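Long-range contacts in periplasmic sugar-binding domain protein (Pseudomonas fluorescens Pf-5, PDB 3H75), which probably binds a carbohydrate in the periplasm as a bacterial solute-binding protein: residues A[20-25]-A[311-317]; A[29-35]-A[270-274]. The contacts are given in a common frame with arbitrary orientation. Numbering follows the deposited sequence.

Interaction 1 of 2, residues A[20-25]-A[311-317]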
loop_
_atom_site.group_PDB
_atom_site.type_symbol
_atom_site.label_atom_id
_atom_site.label_comp_id
_atom_site.label_asym_id
_atom_site.label_seq_id
_atom_site.Cartn_x
_atom_site.Cartn_y
_atom_site.Cartn_z
ATOM N N VAL A 20 8.358 -6.773 -0.942
ATOM C CA VAL A 20 9.118 -7.526 -1.929
ATOM C C VAL A 20 8.341 -7.460 -3.251
ATOM O O VAL A 20 8.929 -7.309 -4.321
ATOM C CB VAL A 20 9.303 -8.996 -1.500
ATOM C CG1 VAL A 20 9.859 -9.816 -2.663
ATOM C CG2 VAL A 20 10.253 -9.066 -0.305
ATOM N N SER A 21 7.014 -7.556 -3.178
ATOM C CA SER A 21 6.198 -7.477 -4.384
ATOM C C SER A 21 6.323 -6.098 -5.029
ATOM O O SER A 21 6.328 -5.969 -6.254
ATOM C CB SER A 21 4.734 -7.777 -4.056
ATOM O OG SER A 21 4.584 -9.145 -3.717
ATOM N N TYR A 22 6.430 -5.073 -4.190
ATOM C CA TYR A 22 6.573 -3.696 -4.652
ATOM C C TYR A 22 7.900 -3.618 -5.413
ATOM O O TYR A 22 7.967 -3.062 -6.510
ATOM C CB TYR A 22 6.594 -2.764 -3.438
ATOM C CG TYR A 22 6.414 -1.288 -3.720
ATOM C CD1 TYR A 22 5.177 -0.667 -3.537
ATOM C CD2 TYR A 22 7.499 -0.492 -4.091
ATOM C CE1 TYR A 22 5.025 0.711 -3.701
ATOM C CE2 TYR A 22 7.356 0.887 -4.261
ATOM C CZ TYR A 22 6.121 1.482 -4.058
ATOM O OH TYR A 22 5.992 2.846 -4.154
ATOM N N SER A 23 8.948 -4.189 -4.824
ATOM C CA SER A 23 10.271 -4.201 -5.440
ATOM C C SER A 23 10.303 -4.976 -6.752
ATOM O O SER A 23 10.864 -4.507 -7.744
ATOM C CB SER A 23 11.300 -4.812 -4.483
ATOM O OG SER A 23 11.527 -3.968 -3.372
ATOM N N GLN A 24 9.701 -6.160 -6.759
ATOM C CA GLN A 24 9.696 -6.985 -7.959
ATOM C C GLN A 24 8.987 -6.304 -9.119
ATOM O O GLN A 24 9.422 -6.420 -10.269
ATOM C CB GLN A 24 9.052 -8.346 -7.676
ATOM C CG GLN A 24 9.799 -9.163 -6.632
ATOM C CD GLN A 24 11.256 -9.384 -6.995
ATOM O OE1 GLN A 24 11.566 -10.044 -7.985
ATOM N NE2 GLN A 24 12.161 -8.824 -6.194
ATOM N N PHE A 25 7.901 -5.590 -8.829
ATOM C CA PHE A 25 7.168 -4.891 -9.878
ATOM C C PHE A 25 8.060 -3.782 -10.443
ATOM O O PHE A 25 8.112 -3.573 -11.656
ATOM C CB PHE A 25 5.867 -4.295 -9.324
ATOM C CG PHE A 25 4.892 -3.871 -10.391
ATOM C CD1 PHE A 25 4.211 -4.824 -11.143
ATOM C CD2 PHE A 25 4.666 -2.522 -10.660
ATOM C CE1 PHE A 25 3.314 -4.439 -12.151
ATOM C CE2 PHE A 25 3.774 -2.128 -11.666
ATOM C CZ PHE A 25 3.098 -3.093 -12.411
ATOM N N ASP A 311 4.735 -12.661 -8.016
ATOM C CA ASP A 311 5.649 -11.576 -8.352
ATOM C C ASP A 311 6.166 -11.604 -9.791
ATOM O O ASP A 311 7.096 -10.875 -10.150
ATOM C CB ASP A 311 6.809 -11.538 -7.353
ATOM C CG ASP A 311 6.365 -11.097 -5.966
ATOM O OD1 ASP A 311 5.178 -10.733 -5.807
ATOM O OD2 ASP A 311 7.199 -11.105 -5.038
ATOM N N GLN A 312 5.551 -12.443 -10.617
ATOM C CA GLN A 312 5.920 -12.513 -12.022
ATOM C C GLN A 312 4.922 -11.645 -12.787
ATOM O O GLN A 312 5.049 -11.454 -13.994
ATOM C CB GLN A 312 5.848 -13.960 -12.529
ATOM C CG GLN A 312 6.799 -14.924 -11.826
ATOM C CD GLN A 312 8.260 -14.661 -12.149
ATOM O OE1 GLN A 312 9.154 -15.148 -11.458
ATOM N NE2 GLN A 312 8.509 -13.902 -13.208
ATOM N N VAL A 313 3.935 -11.104 -12.076
ATOM C CA VAL A 313 2.910 -10.287 -12.718
ATOM C C VAL A 313 3.456 -9.083 -13.489
ATOM O O VAL A 313 2.912 -8.711 -14.528
ATOM C CB VAL A 313 1.839 -9.817 -11.688
ATOM C CG1 VAL A 313 2.430 -8.802 -10.719
ATOM C CG2 VAL A 313 0.639 -9.237 -12.420
ATOM N N GLY A 314 4.536 -8.486 -13.000
ATOM C CA GLY A 314 5.102 -7.335 -13.681
ATOM C C GLY A 314 5.597 -7.628 -15.087
ATOM O O GLY A 314 5.641 -6.736 -15.937
ATOM N N THR A 315 5.966 -8.881 -15.337
ATOM C CA THR A 315 6.470 -9.284 -16.647
ATOM C C THR A 315 5.423 -9.164 -17.752
ATOM O O THR A 315 5.765 -9.129 -18.934
ATOM C CB THR A 315 6.987 -10.737 -16.620
ATOM O OG1 THR A 315 5.902 -11.629 -16.343
ATOM C CG2 THR A 315 8.056 -10.899 -15.552
ATOM N N ARG A 316 4.152 -9.097 -17.373
ATOM C CA ARG A 316 3.073 -8.987 -18.351
ATOM C C ARG A 316 2.669 -7.543 -18.625
ATOM O O ARG A 316 1.701 -7.286 -19.344
ATOM C CB ARG A 316 1.853 -9.775 -17.877
ATOM C CG ARG A 316 2.074 -11.275 -17.816
ATOM C CD ARG A 316 0.869 -11.989 -17.226
ATOM N NE ARG A 316 -0.359 -11.723 -17.973
ATOM C CZ ARG A 316 -0.555 -12.063 -19.244
ATOM N NH1 ARG A 316 0.399 -12.687 -19.924
ATOM N NH2 ARG A 316 -1.708 -11.780 -19.836
ATOM N N VAL A 317 3.413 -6.603 -18.054
ATOM C CA VAL A 317 3.118 -5.190 -18.240
ATOM C C VAL A 317 4.084 -4.549 -19.228
ATOM O O VAL A 317 5.298 -4.714 -19.120
ATOM C CB VAL A 317 3.197 -4.428 -16.900
ATOM C CG1 VAL A 317 2.869 -2.961 -17.106
ATOM C CG2 VAL A 317 2.237 -5.051 -15.900
HETATM O O HOH W 1 6.396 -11.101 -2.415
#
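Residues 20-25 make up about one and a half turns near the start of helix 17-33. Residues 311-317 follow helix 300-309 and contain a short 3-10 segment. Val20 makes a slight contact, with CG1 3.8 Å from Asp311 OD2. Ser21 provides the polar link. Ser21 OG donates a hydrogen bond to Asp311 OD1 at 2.7 Å. A water donates to both partners, at 3.0 Å to Ser21 OG and 2.7 Å to Asp311 OD2. The bond and the water close a small ring, so both carboxylate oxygens are engaged. The Thr17 carbonyl, one turn earlier, is an alternative acceptor for the same Ser21 hydroxyl proton. Tyr22 points away, and its hydroxyl bonds to Asn93. Gln24 points toward the loop and lays its aliphatic part beside the carboxylate, with CG 3.6 Å from Asp311 OD2. Phe25 then makes the apolar half of the contact. Its CB starts off sideways, but the ring reaches the 3-10 turn. Phe25 CD1 is 3.7 Å from Gly314 CA, where a side chain would crowd the ring. Phe25 CE1 lies 3.9 Å from Val317 CG2, and Val313 CG1 is more distant, 4.4 Å from Phe25 CD1. Phe319 and Trp268 meet the same ring edge-to-face, and Leu340 closes over Phe25, Val313 and Val317. The contact thus ties the C-terminal part of the chain onto the first helix of the N-terminal lobe. That helix links strands 5-10 and 36-41 in the Rossmann-like lobe of a type I periplasmic binding protein fold.

Interaction 2 of 2, residues A[29-35]-A[270-274]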
loop_
_atom_site.group_PDB
_atom_site.type_symbol
_atom_site.label_atom_id
_atom_site.label_comp_id
_atom_site.label_asym_id
_atom_site.label_seq_id
_atom_site.Cartn_x
_atom_site.Cartn_y
_atom_site.Cartn_z
ATOM N N ALA A 29 9.743 -3.129 -14.244
ATOM C CA ALA A 29 9.649 -1.848 -14.933
ATOM C C ALA A 29 11.032 -1.326 -15.306
ATOM O O ALA A 29 11.223 -0.802 -16.404
ATOM C CB ALA A 29 8.925 -0.832 -14.059
ATOM N N ALA A 30 11.993 -1.471 -14.397
ATOM C CA ALA A 30 13.356 -1.009 -14.646
ATOM C C ALA A 30 13.974 -1.727 -15.841
ATOM O O ALA A 30 14.639 -1.105 -16.672
ATOM C CB ALA A 30 14.223 -1.223 -13.405
ATOM N N ARG A 31 13.759 -3.035 -15.926
ATOM C CA ARG A 31 14.305 -3.810 -17.035
ATOM C C ARG A 31 13.697 -3.388 -18.367
ATOM O O ARG A 31 14.407 -3.217 -19.358
ATOM C CB ARG A 31 14.058 -5.307 -16.819
ATOM C CG ARG A 31 14.889 -5.930 -15.707
ATOM C CD ARG A 31 14.798 -7.452 -15.739
ATOM N NE ARG A 31 13.467 -7.947 -15.396
ATOM C CZ ARG A 31 13.002 -8.046 -14.155
ATOM N NH1 ARG A 31 13.761 -7.686 -13.129
ATOM N NH2 ARG A 31 11.779 -8.511 -13.937
ATOM N N ASP A 32 12.380 -3.213 -18.382
ATOM C CA ASP A 32 11.677 -2.832 -19.599
ATOM C C ASP A 32 11.971 -1.397 -20.031
ATOM O O ASP A 32 12.013 -1.102 -21.226
ATOM C CB ASP A 32 10.168 -3.022 -19.405
ATOM C CG ASP A 32 9.397 -2.972 -20.712
ATOM O OD1 ASP A 32 9.768 -3.709 -21.651
ATOM O OD2 ASP A 32 8.416 -2.208 -20.802
ATOM N N LEU A 33 12.194 -0.515 -19.058
ATOM C CA LEU A 33 12.464 0.895 -19.332
ATOM C C LEU A 33 13.942 1.230 -19.531
ATOM O O LEU A 33 14.285 2.363 -19.878
ATOM C CB LEU A 33 11.899 1.756 -18.198
ATOM C CG LEU A 33 10.379 1.718 -18.014
ATOM C CD1 LEU A 33 10.002 2.356 -16.685
ATOM C CD2 LEU A 33 9.708 2.441 -19.167
ATOM N N GLY A 34 14.813 0.252 -19.307
ATOM C CA GLY A 34 16.238 0.485 -19.473
ATOM C C GLY A 34 16.798 1.411 -18.412
ATOM O O GLY A 34 17.655 2.249 -18.693
ATOM N N LEU A 35 16.306 1.261 -17.188
ATOM C CA LEU A 35 16.759 2.082 -16.073
ATOM C C LEU A 35 17.672 1.279 -15.158
ATOM O O LEU A 35 17.525 0.061 -15.027
ATOM C CB LEU A 35 15.565 2.585 -15.249
ATOM C CG LEU A 35 14.517 3.483 -15.912
ATOM C CD1 LEU A 35 13.409 3.806 -14.911
ATOM C CD2 LEU A 35 15.175 4.754 -16.404
ATOM N N LEU A 270 8.488 4.661 -11.788
ATOM C CA LEU A 270 9.643 4.564 -12.678
ATOM C C LEU A 270 9.293 5.010 -14.094
ATOM O O LEU A 270 10.145 5.550 -14.803
ATOM C CB LEU A 270 10.220 3.144 -12.665
ATOM C CG LEU A 270 10.884 2.789 -11.325
ATOM C CD1 LEU A 270 11.426 1.378 -11.353
ATOM C CD2 LEU A 270 12.008 3.765 -11.030
ATOM N N VAL A 271 8.046 4.799 -14.509
ATOM C CA VAL A 271 7.633 5.248 -15.836
ATOM C C VAL A 271 7.703 6.773 -15.827
ATOM O O VAL A 271 8.206 7.390 -16.769
ATOM C CB VAL A 271 6.183 4.832 -16.171
ATOM C CG1 VAL A 271 5.741 5.496 -17.473
ATOM C CG2 VAL A 271 6.088 3.322 -16.296
ATOM N N ALA A 272 7.197 7.380 -14.756
ATOM C CA ALA A 272 7.210 8.833 -14.630
ATOM C C ALA A 272 8.633 9.389 -14.584
ATOM O O ALA A 272 8.930 10.403 -15.226
ATOM C CB ALA A 272 6.437 9.261 -13.385
ATOM N N LEU A 273 9.514 8.737 -13.829
ATOM C CA LEU A 273 10.893 9.206 -13.731
ATOM C C LEU A 273 11.614 9.005 -15.054
ATOM O O LEU A 273 12.426 9.838 -15.461
ATOM C CB LEU A 273 11.635 8.483 -12.603
ATOM C CG LEU A 273 11.096 8.808 -11.206
ATOM C CD1 LEU A 273 11.957 8.125 -10.155
ATOM C CD2 LEU A 273 11.086 10.314 -10.990
ATOM N N HIS A 274 11.321 7.895 -15.719
ATOM C CA HIS A 274 11.914 7.604 -17.018
ATOM C C HIS A 274 11.583 8.755 -17.963
ATOM O O HIS A 274 12.447 9.252 -18.688
ATOM C CB HIS A 274 11.346 6.285 -17.556
ATOM C CG HIS A 274 11.590 6.061 -19.016
ATOM N ND1 HIS A 274 10.825 6.650 -19.998
ATOM C CD2 HIS A 274 12.502 5.293 -19.661
ATOM C CE1 HIS A 274 11.249 6.252 -21.185
ATOM N NE2 HIS A 274 12.266 5.428 -21.008
#
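Two helices lie side by side on one face of the parallel sheet in the N-terminal lobe of this type I periplasmic binding protein. Helix segments 29-33 and 270-274 run in nearly the same direction. Their axes approach to 10.3 Å and cross at -31°. The contact is buried and apolar. Leu33, His274 and Leu270 bury the most surface in it. Leu33 points at the facing helix and settles beside its backbone. Leu33 CD1 is 3.7 Å from Leu270 O and 4.1 Å from both Leu270 CB and Val271 CG2. Leu270 fills the space nearer the sheet. Leu270 CD1 lies 4.3 Å from Ala29 CB and equally far from Ala30 CB. These small alanines leave room for the leucine, which also touches Leu37 and Met67 on the strands below. Leu35 packs from the far end of the first segment, with CD1 4.0 Å from Leu270 CB. It gets there because helix 17-33 finishes in a Schellman motif. Leu35 N bonds to Ala30 O at 2.9 Å, the Gly34 N to Arg31 O bond is weak, and Gly34 takes positive phi. The chain then turns into strand 36-41. His274 sits one turn beyond Leu270 and meets both leucines of this bend. Leu35 CD2 lies at its ring edge, and His274 CD2 is 3.4 Å from Leu33 O. Over the ring face comes a CH-pi contact: Leu33 CD2 stands 4.1 Å from the His274 ring centroid, 16° off the normal.

Interactions 1 and 2 occupy successive parts of helix 17-33, and their centres are 13 Å apart. Phe25 CA in the first and Ala29 CA in the second are 6.4 Å apart, about one helical turn. Phe319 bridges the two: it meets the Phe25 ring and also touches Ala29, Leu33 and Val271. Trp268, on the same helix as residues 270-274, packs on Phe25 as well. One helix is thus covered by the C-terminal part of the chain and by helix 265-277. In this family the sugar site is the cleft between the lobes. Both contacts appear to be structural packing within the N-terminal lobe.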